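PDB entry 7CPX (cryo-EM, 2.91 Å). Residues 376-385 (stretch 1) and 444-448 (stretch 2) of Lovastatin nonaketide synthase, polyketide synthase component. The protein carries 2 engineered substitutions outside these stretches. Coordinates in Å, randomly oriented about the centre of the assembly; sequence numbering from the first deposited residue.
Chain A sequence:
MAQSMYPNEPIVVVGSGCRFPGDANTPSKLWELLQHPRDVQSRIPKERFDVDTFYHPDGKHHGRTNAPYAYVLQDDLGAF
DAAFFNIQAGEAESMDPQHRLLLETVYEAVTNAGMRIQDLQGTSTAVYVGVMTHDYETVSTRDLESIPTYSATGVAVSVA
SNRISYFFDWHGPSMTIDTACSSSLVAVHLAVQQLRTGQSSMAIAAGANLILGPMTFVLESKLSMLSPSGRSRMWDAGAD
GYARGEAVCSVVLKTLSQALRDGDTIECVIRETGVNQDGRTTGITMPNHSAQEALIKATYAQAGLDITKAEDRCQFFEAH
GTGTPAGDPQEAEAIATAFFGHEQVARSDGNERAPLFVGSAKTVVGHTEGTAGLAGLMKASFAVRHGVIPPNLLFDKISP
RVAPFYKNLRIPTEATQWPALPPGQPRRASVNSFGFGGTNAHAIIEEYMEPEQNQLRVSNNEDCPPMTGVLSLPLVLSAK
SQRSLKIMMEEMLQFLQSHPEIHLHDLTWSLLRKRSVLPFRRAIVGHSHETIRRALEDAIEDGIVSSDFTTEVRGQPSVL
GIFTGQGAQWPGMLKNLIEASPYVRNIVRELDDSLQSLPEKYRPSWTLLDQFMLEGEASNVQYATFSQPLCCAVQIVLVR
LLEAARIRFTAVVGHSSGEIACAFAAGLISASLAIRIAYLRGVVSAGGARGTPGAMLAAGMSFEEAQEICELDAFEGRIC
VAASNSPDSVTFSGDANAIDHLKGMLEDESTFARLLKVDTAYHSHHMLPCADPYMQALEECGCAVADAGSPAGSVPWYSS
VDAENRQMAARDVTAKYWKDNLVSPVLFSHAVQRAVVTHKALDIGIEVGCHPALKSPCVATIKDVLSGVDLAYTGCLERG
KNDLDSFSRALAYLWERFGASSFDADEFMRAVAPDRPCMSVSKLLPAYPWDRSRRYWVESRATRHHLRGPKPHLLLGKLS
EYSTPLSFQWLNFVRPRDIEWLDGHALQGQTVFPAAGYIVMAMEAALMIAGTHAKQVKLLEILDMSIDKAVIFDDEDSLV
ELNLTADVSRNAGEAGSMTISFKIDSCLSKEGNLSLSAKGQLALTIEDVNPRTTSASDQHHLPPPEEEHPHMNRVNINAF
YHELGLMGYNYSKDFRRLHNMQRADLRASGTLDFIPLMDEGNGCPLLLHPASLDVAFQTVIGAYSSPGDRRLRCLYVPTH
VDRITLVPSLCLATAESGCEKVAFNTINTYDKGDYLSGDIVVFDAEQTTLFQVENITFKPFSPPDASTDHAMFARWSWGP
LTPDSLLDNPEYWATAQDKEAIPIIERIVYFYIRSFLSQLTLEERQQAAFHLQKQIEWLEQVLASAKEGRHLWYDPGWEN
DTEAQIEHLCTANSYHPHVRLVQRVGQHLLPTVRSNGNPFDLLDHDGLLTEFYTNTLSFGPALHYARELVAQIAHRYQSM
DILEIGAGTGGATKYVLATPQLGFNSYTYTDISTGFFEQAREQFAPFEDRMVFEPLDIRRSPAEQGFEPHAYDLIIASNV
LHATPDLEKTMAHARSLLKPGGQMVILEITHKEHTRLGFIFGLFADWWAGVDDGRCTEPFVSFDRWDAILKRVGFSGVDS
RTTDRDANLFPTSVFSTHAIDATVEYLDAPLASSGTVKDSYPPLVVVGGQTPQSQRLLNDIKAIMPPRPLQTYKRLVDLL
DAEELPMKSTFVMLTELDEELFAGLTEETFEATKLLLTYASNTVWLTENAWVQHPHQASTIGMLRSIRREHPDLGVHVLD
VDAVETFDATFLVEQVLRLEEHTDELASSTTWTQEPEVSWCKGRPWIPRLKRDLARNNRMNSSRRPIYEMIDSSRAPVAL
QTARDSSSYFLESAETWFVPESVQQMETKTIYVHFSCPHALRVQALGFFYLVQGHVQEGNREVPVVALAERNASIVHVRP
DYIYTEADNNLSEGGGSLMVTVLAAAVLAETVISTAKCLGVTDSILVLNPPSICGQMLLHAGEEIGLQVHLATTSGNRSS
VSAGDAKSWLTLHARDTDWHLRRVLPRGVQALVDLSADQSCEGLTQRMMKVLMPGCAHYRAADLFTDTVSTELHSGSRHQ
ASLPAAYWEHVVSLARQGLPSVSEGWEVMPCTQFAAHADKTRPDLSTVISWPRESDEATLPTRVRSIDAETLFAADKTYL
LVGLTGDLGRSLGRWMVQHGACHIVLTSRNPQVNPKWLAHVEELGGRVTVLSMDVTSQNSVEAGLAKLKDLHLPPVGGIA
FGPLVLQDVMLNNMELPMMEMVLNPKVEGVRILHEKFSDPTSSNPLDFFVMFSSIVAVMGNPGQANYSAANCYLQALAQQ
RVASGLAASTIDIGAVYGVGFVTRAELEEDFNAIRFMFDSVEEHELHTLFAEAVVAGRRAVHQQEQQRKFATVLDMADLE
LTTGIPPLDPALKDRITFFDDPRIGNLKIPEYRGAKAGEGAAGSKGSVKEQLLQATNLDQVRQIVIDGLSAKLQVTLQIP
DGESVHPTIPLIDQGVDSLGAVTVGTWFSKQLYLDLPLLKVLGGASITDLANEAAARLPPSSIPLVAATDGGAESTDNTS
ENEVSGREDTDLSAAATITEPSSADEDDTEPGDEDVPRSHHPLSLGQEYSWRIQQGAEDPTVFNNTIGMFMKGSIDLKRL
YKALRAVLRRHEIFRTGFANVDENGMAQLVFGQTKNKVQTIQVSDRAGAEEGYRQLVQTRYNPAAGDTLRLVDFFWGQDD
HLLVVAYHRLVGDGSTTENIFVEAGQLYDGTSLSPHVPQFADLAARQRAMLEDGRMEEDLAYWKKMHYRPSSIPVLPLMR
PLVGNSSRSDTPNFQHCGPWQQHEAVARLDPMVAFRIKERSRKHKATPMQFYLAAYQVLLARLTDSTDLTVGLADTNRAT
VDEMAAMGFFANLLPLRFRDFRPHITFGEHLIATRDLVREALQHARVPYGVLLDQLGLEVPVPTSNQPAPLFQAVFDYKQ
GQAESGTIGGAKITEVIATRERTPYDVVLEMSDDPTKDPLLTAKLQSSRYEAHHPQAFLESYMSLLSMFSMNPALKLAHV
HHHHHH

Stretch 1, residues 376-385: GLMKASFAVR
Stretch 2 (444-448) IIEEY

Residues 376-385 are helical throughout, as the backbone hydrogen bonds show: Ala-380 N to Gly-376 O is 2.7 Å, Val-384 N to Ala-380 O 3.1 Å, and Ala-383 N to Lys-379 O, at 3.4 Å, is weak. Residues 444-446 are extended (Ile-445 phi/psi -124/155), and Glu-447 (-75/143) and Tyr-448 continue as loop. Helix and strand run in similar directions, 28° apart (signed crossing angle -28°), with axes approaching to 8.0 Å.

No hydrogen bond joins the two stretches, so the contact rests on packing, burying 294 Å², both sides summed. Ile-445 points toward the helix with chi1 -50° (m) and chi2 -179° (t). The trans chi2 carries Ile-445 CD1 to 3.5 Å from Leu-377 CG and 3.8 Å from Ala-380 CB, while Ile-445 CG2 lies 4.4 Å from Val-384 CG1. Leu-377 leaves the backbone sideways, but chi1 -177° (t) brings its end nearer, placing CG against Ile-445 CD1; chi2 is 127°, between wells. Ala-380, also pointing toward the strand, fills its place with a methyl alone.

Val-384 points toward the strand with chi1 92°, off the wells; its CG1 sits 3.4 Å from Glu-446 C, against backbone. Val-384 O lies 3.2 Å from Glu-447 CB. Glu-446 (m, t, chi3 -9°) points away, and its carboxylate is hydrogen-bonded elsewhere in the structure. Glu-447 points sideways (p, t, chi3 -31°).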

ATOM      1  N   GLY A 376     -19.743 -40.025  -2.800  1.00 81.25           N
ATOM      2  CA  GLY A 376     -19.649 -41.443  -2.512  1.00 81.25           C
ATOM      3  C   GLY A 376     -20.979 -42.140  -2.692  1.00 81.25           C
ATOM      4  O   GLY A 376     -21.055 -43.212  -3.301  1.00 81.25           O
ATOM      5  N   LEU A 377     -22.053 -41.521  -2.201  1.00 79.71           N
ATOM      6  CA  LEU A 377     -23.380 -42.090  -2.394  1.00 79.71           C
ATOM      7  C   LEU A 377     -23.631 -42.362  -3.869  1.00 79.71           C
ATOM      8  O   LEU A 377     -24.066 -43.456  -4.246  1.00 79.71           O
ATOM      9  CB  LEU A 377     -24.440 -41.150  -1.824  1.00 79.71           C
ATOM     10  CG  LEU A 377     -25.874 -41.668  -1.891  1.00 79.71           C
ATOM     11  CD1 LEU A 377     -26.516 -41.616  -0.521  1.00 79.71           C
ATOM     12  CD2 LEU A 377     -26.683 -40.864  -2.887  1.00 79.71           C
ATOM     13  N   MET A 378     -23.319 -41.387  -4.727  1.00 82.03           N
ATOM     14  CA  MET A 378     -23.498 -41.600  -6.156  1.00 82.03           C
ATOM     15  C   MET A 378     -22.698 -42.809  -6.617  1.00 82.03           C
ATOM     16  O   MET A 378     -23.221 -43.680  -7.322  1.00 82.03           O
ATOM     17  CB  MET A 378     -23.080 -40.350  -6.932  1.00 82.03           C
ATOM     18  CG  MET A 378     -23.893 -39.102  -6.606  1.00 82.03           C
ATOM     19  SD  MET A 378     -25.304 -38.841  -7.699  1.00 82.03           S
ATOM     20  CE  MET A 378     -26.379 -40.192  -7.229  1.00 82.03           C
ATOM     21  N   LYS A 379     -21.438 -42.902  -6.189  1.00 83.42           N
ATOM     22  CA  LYS A 379     -20.622 -44.053  -6.548  1.00 83.42           C
ATOM     23  C   LYS A 379     -21.263 -45.338  -6.048  1.00 83.42           C
ATOM     24  O   LYS A 379     -21.230 -46.371  -6.726  1.00 83.42           O
ATOM     25  CB  LYS A 379     -19.213 -43.891  -5.980  1.00 83.42           C
ATOM     26  CG  LYS A 379     -18.244 -44.990  -6.381  1.00 83.42           C
ATOM     27  CD  LYS A 379     -16.814 -44.591  -6.066  1.00 83.42           C
ATOM     28  CE  LYS A 379     -15.820 -45.646  -6.510  1.00 83.42           C
ATOM     29  NZ  LYS A 379     -14.415 -45.240  -6.245  1.00 83.42           N
ATOM     30  N   ALA A 380     -21.859 -45.291  -4.855  1.00 81.81           N
ATOM     31  CA  ALA A 380     -22.557 -46.461  -4.342  1.00 81.81           C
ATOM     32  C   ALA A 380     -23.874 -46.672  -5.074  1.00 81.81           C
ATOM     33  O   ALA A 380     -24.321 -47.811  -5.251  1.00 81.81           O
ATOM     34  CB  ALA A 380     -22.797 -46.318  -2.841  1.00 81.81           C
ATOM     35  N   SER A 381     -24.509 -45.584  -5.513  1.00 83.64           N
ATOM     36  CA  SER A 381     -25.798 -45.710  -6.184  1.00 83.64           C
ATOM     37  C   SER A 381     -25.628 -46.314  -7.571  1.00 83.64           C
ATOM     38  O   SER A 381     -26.077 -47.436  -7.833  1.00 83.64           O
ATOM     39  CB  SER A 381     -26.476 -44.341  -6.271  1.00 83.64           C
ATOM     40  OG  SER A 381     -27.693 -44.420  -6.991  1.00 83.64           O
ATOM     41  N   PHE A 382     -24.933 -45.600  -8.459  1.00 86.01           N
ATOM     42  CA  PHE A 382     -24.769 -46.081  -9.826  1.00 86.01           C
ATOM     43  C   PHE A 382     -24.253 -47.511  -9.825  1.00 86.01           C
ATOM     44  O   PHE A 382     -24.831 -48.397 -10.466  1.00 86.01           O
ATOM     45  CB  PHE A 382     -23.810 -45.168 -10.590  1.00 86.01           C
ATOM     46  CG  PHE A 382     -24.206 -43.720 -10.576  1.00 86.01           C
ATOM     47  CD1 PHE A 382     -25.538 -43.350 -10.553  1.00 86.01           C
ATOM     48  CD2 PHE A 382     -23.242 -42.730 -10.580  1.00 86.01           C
ATOM     49  CE1 PHE A 382     -25.899 -42.020 -10.538  1.00 86.01           C
ATOM     50  CE2 PHE A 382     -23.595 -41.398 -10.566  1.00 86.01           C
ATOM     51  CZ  PHE A 382     -24.927 -41.041 -10.544  1.00 86.01           C
ATOM     52  N   ALA A 383     -23.182 -47.756  -9.071  1.00 86.11           N
ATOM     53  CA  ALA A 383     -22.643 -49.103  -8.944  1.00 86.11           C
ATOM     54  C   ALA A 383     -23.753 -50.104  -8.662  1.00 86.11           C
ATOM     55  O   ALA A 383     -23.983 -51.038  -9.438  1.00 86.11           O
ATOM     56  CB  ALA A 383     -21.594 -49.138  -7.831  1.00 86.11           C
ATOM     57  N   VAL A 384     -24.478 -49.901  -7.560  1.00 85.54           N
ATOM     58  CA  VAL A 384     -25.463 -50.896  -7.158  1.00 85.54           C
ATOM     59  C   VAL A 384     -26.550 -51.021  -8.214  1.00 85.54           C
ATOM     60  O   VAL A 384     -27.153 -52.089  -8.370  1.00 85.54           O
ATOM     61  CB  VAL A 384     -26.045 -50.550  -5.773  1.00 85.54           C
ATOM     62  CG1 VAL A 384     -27.294 -49.701  -5.900  1.00 85.54           C
ATOM     63  CG2 VAL A 384     -26.340 -51.817  -4.989  1.00 85.54           C
ATOM     64  N   ARG A 385     -26.814 -49.948  -8.964  1.00 88.11           N
ATOM     65  CA  ARG A 385     -27.823 -50.023 -10.013  1.00 88.11           C
ATOM     66  C   ARG A 385     -27.298 -50.763 -11.238  1.00 88.11           C
ATOM     67  O   ARG A 385     -28.066 -51.440 -11.930  1.00 88.11           O
ATOM     68  CB  ARG A 385     -28.290 -48.621 -10.400  1.00 88.11           C
ATOM     69  CG  ARG A 385     -29.253 -48.597 -11.577  1.00 88.11           C
ATOM     70  CD  ARG A 385     -30.111 -47.344 -11.565  1.00 88.11           C
ATOM     71  NE  ARG A 385     -29.310 -46.125 -11.627  1.00 88.11           N
ATOM     72  CZ  ARG A 385     -29.184 -45.352 -12.698  1.00 88.11           C
ATOM     73  NH1 ARG A 385     -29.812 -45.624 -13.832  1.00 88.11           N
ATOM     74  NH2 ARG A 385     -28.411 -44.272 -12.629  1.00 88.11           N
ATOM     75  N   ILE A 444     -26.505 -47.068   3.961  1.00 82.50           N
ATOM     76  CA  ILE A 444     -26.634 -48.380   3.347  1.00 82.50           C
ATOM     77  C   ILE A 444     -27.534 -48.221   2.133  1.00 82.50           C
ATOM     78  O   ILE A 444     -28.665 -47.737   2.249  1.00 82.50           O
ATOM     79  CB  ILE A 444     -27.201 -49.411   4.336  1.00 82.50           C
ATOM     80  CG1 ILE A 444     -26.298 -49.508   5.567  1.00 82.50           C
ATOM     81  CG2 ILE A 444     -27.330 -50.765   3.666  1.00 82.50           C
ATOM     82  CD1 ILE A 444     -26.826 -50.424   6.651  1.00 82.50           C
ATOM     83  N   ILE A 445     -27.035 -48.612   0.965  1.00 81.39           N
ATOM     84  CA  ILE A 445     -27.746 -48.426  -0.290  1.00 81.39           C
ATOM     85  C   ILE A 445     -27.884 -49.779  -0.968  1.00 81.39           C
ATOM     86  O   ILE A 445     -27.095 -50.697  -0.730  1.00 81.39           O
ATOM     87  CB  ILE A 445     -27.020 -47.416  -1.201  1.00 81.39           C
ATOM     88  CG1 ILE A 445     -26.708 -46.143  -0.412  1.00 81.39           C
ATOM     89  CG2 ILE A 445     -27.867 -47.090  -2.420  1.00 81.39           C
ATOM     90  CD1 ILE A 445     -26.016 -45.076  -1.211  1.00 81.39           C
ATOM     91  N   GLU A 446     -28.908 -49.902  -1.804  1.00 86.92           N
ATOM     92  CA  GLU A 446     -29.198 -51.157  -2.474  1.00 86.92           C
ATOM     93  C   GLU A 446     -29.787 -50.859  -3.843  1.00 86.92           C
ATOM     94  O   GLU A 446     -30.252 -49.750  -4.113  1.00 86.92           O
ATOM     95  CB  GLU A 446     -30.166 -52.018  -1.655  1.00 86.92           C
ATOM     96  CG  GLU A 446     -29.677 -52.352  -0.258  1.00 86.92           C
ATOM     97  CD  GLU A 446     -30.671 -53.188   0.521  1.00 86.92           C
ATOM     98  OE1 GLU A 446     -31.812 -53.355   0.040  1.00 86.92           O
ATOM     99  OE2 GLU A 446     -30.315 -53.678   1.612  1.00 86.92           O
ATOM    100  N   GLU A 447     -29.743 -51.860  -4.714  1.00 88.76           N
ATOM    101  CA  GLU A 447     -30.433 -51.752  -5.988  1.00 88.76           C
ATOM    102  C   GLU A 447     -31.929 -51.923  -5.773  1.00 88.76           C
ATOM    103  O   GLU A 447     -32.364 -52.723  -4.942  1.00 88.76           O
ATOM    104  CB  GLU A 447     -29.922 -52.807  -6.969  1.00 88.76           C
ATOM    105  CG  GLU A 447     -30.313 -54.235  -6.614  1.00 88.76           C
ATOM    106  CD  GLU A 447     -29.884 -55.233  -7.668  1.00 88.76           C
ATOM    107  OE1 GLU A 447     -29.836 -54.856  -8.858  1.00 88.76           O
ATOM    108  OE2 GLU A 447     -29.598 -56.395  -7.310  1.00 88.76           O
ATOM    109  N   TYR A 448     -32.722 -51.164  -6.521  1.00 92.21           N
ATOM    110  CA  TYR A 448     -34.162 -51.369  -6.494  1.00 92.21           C
ATOM    111  C   TYR A 448     -34.500 -52.604  -7.320  1.00 92.21           C
ATOM    112  O   TYR A 448     -34.212 -52.658  -8.520  1.00 92.21           O
ATOM    113  CB  TYR A 448     -34.898 -50.143  -7.023  1.00 92.21           C
ATOM    114  CG  TYR A 448     -36.388 -50.361  -7.121  1.00 92.21           C
ATOM    115  CD1 TYR A 448     -37.121 -50.757  -6.012  1.00 92.21           C
ATOM    116  CD2 TYR A 448     -37.060 -50.181  -8.318  1.00 92.21           C
ATOM    117  CE1 TYR A 448     -38.480 -50.967  -6.093  1.00 92.21           C
ATOM    118  CE2 TYR A 448     -38.420 -50.389  -8.410  1.00 92.21           C
ATOM    119  CZ  TYR A 448     -39.126 -50.781  -7.295  1.00 92.21           C
ATOM    120  OH  TYR A 448     -40.483 -50.990  -7.380  1.00 92.21           O
TER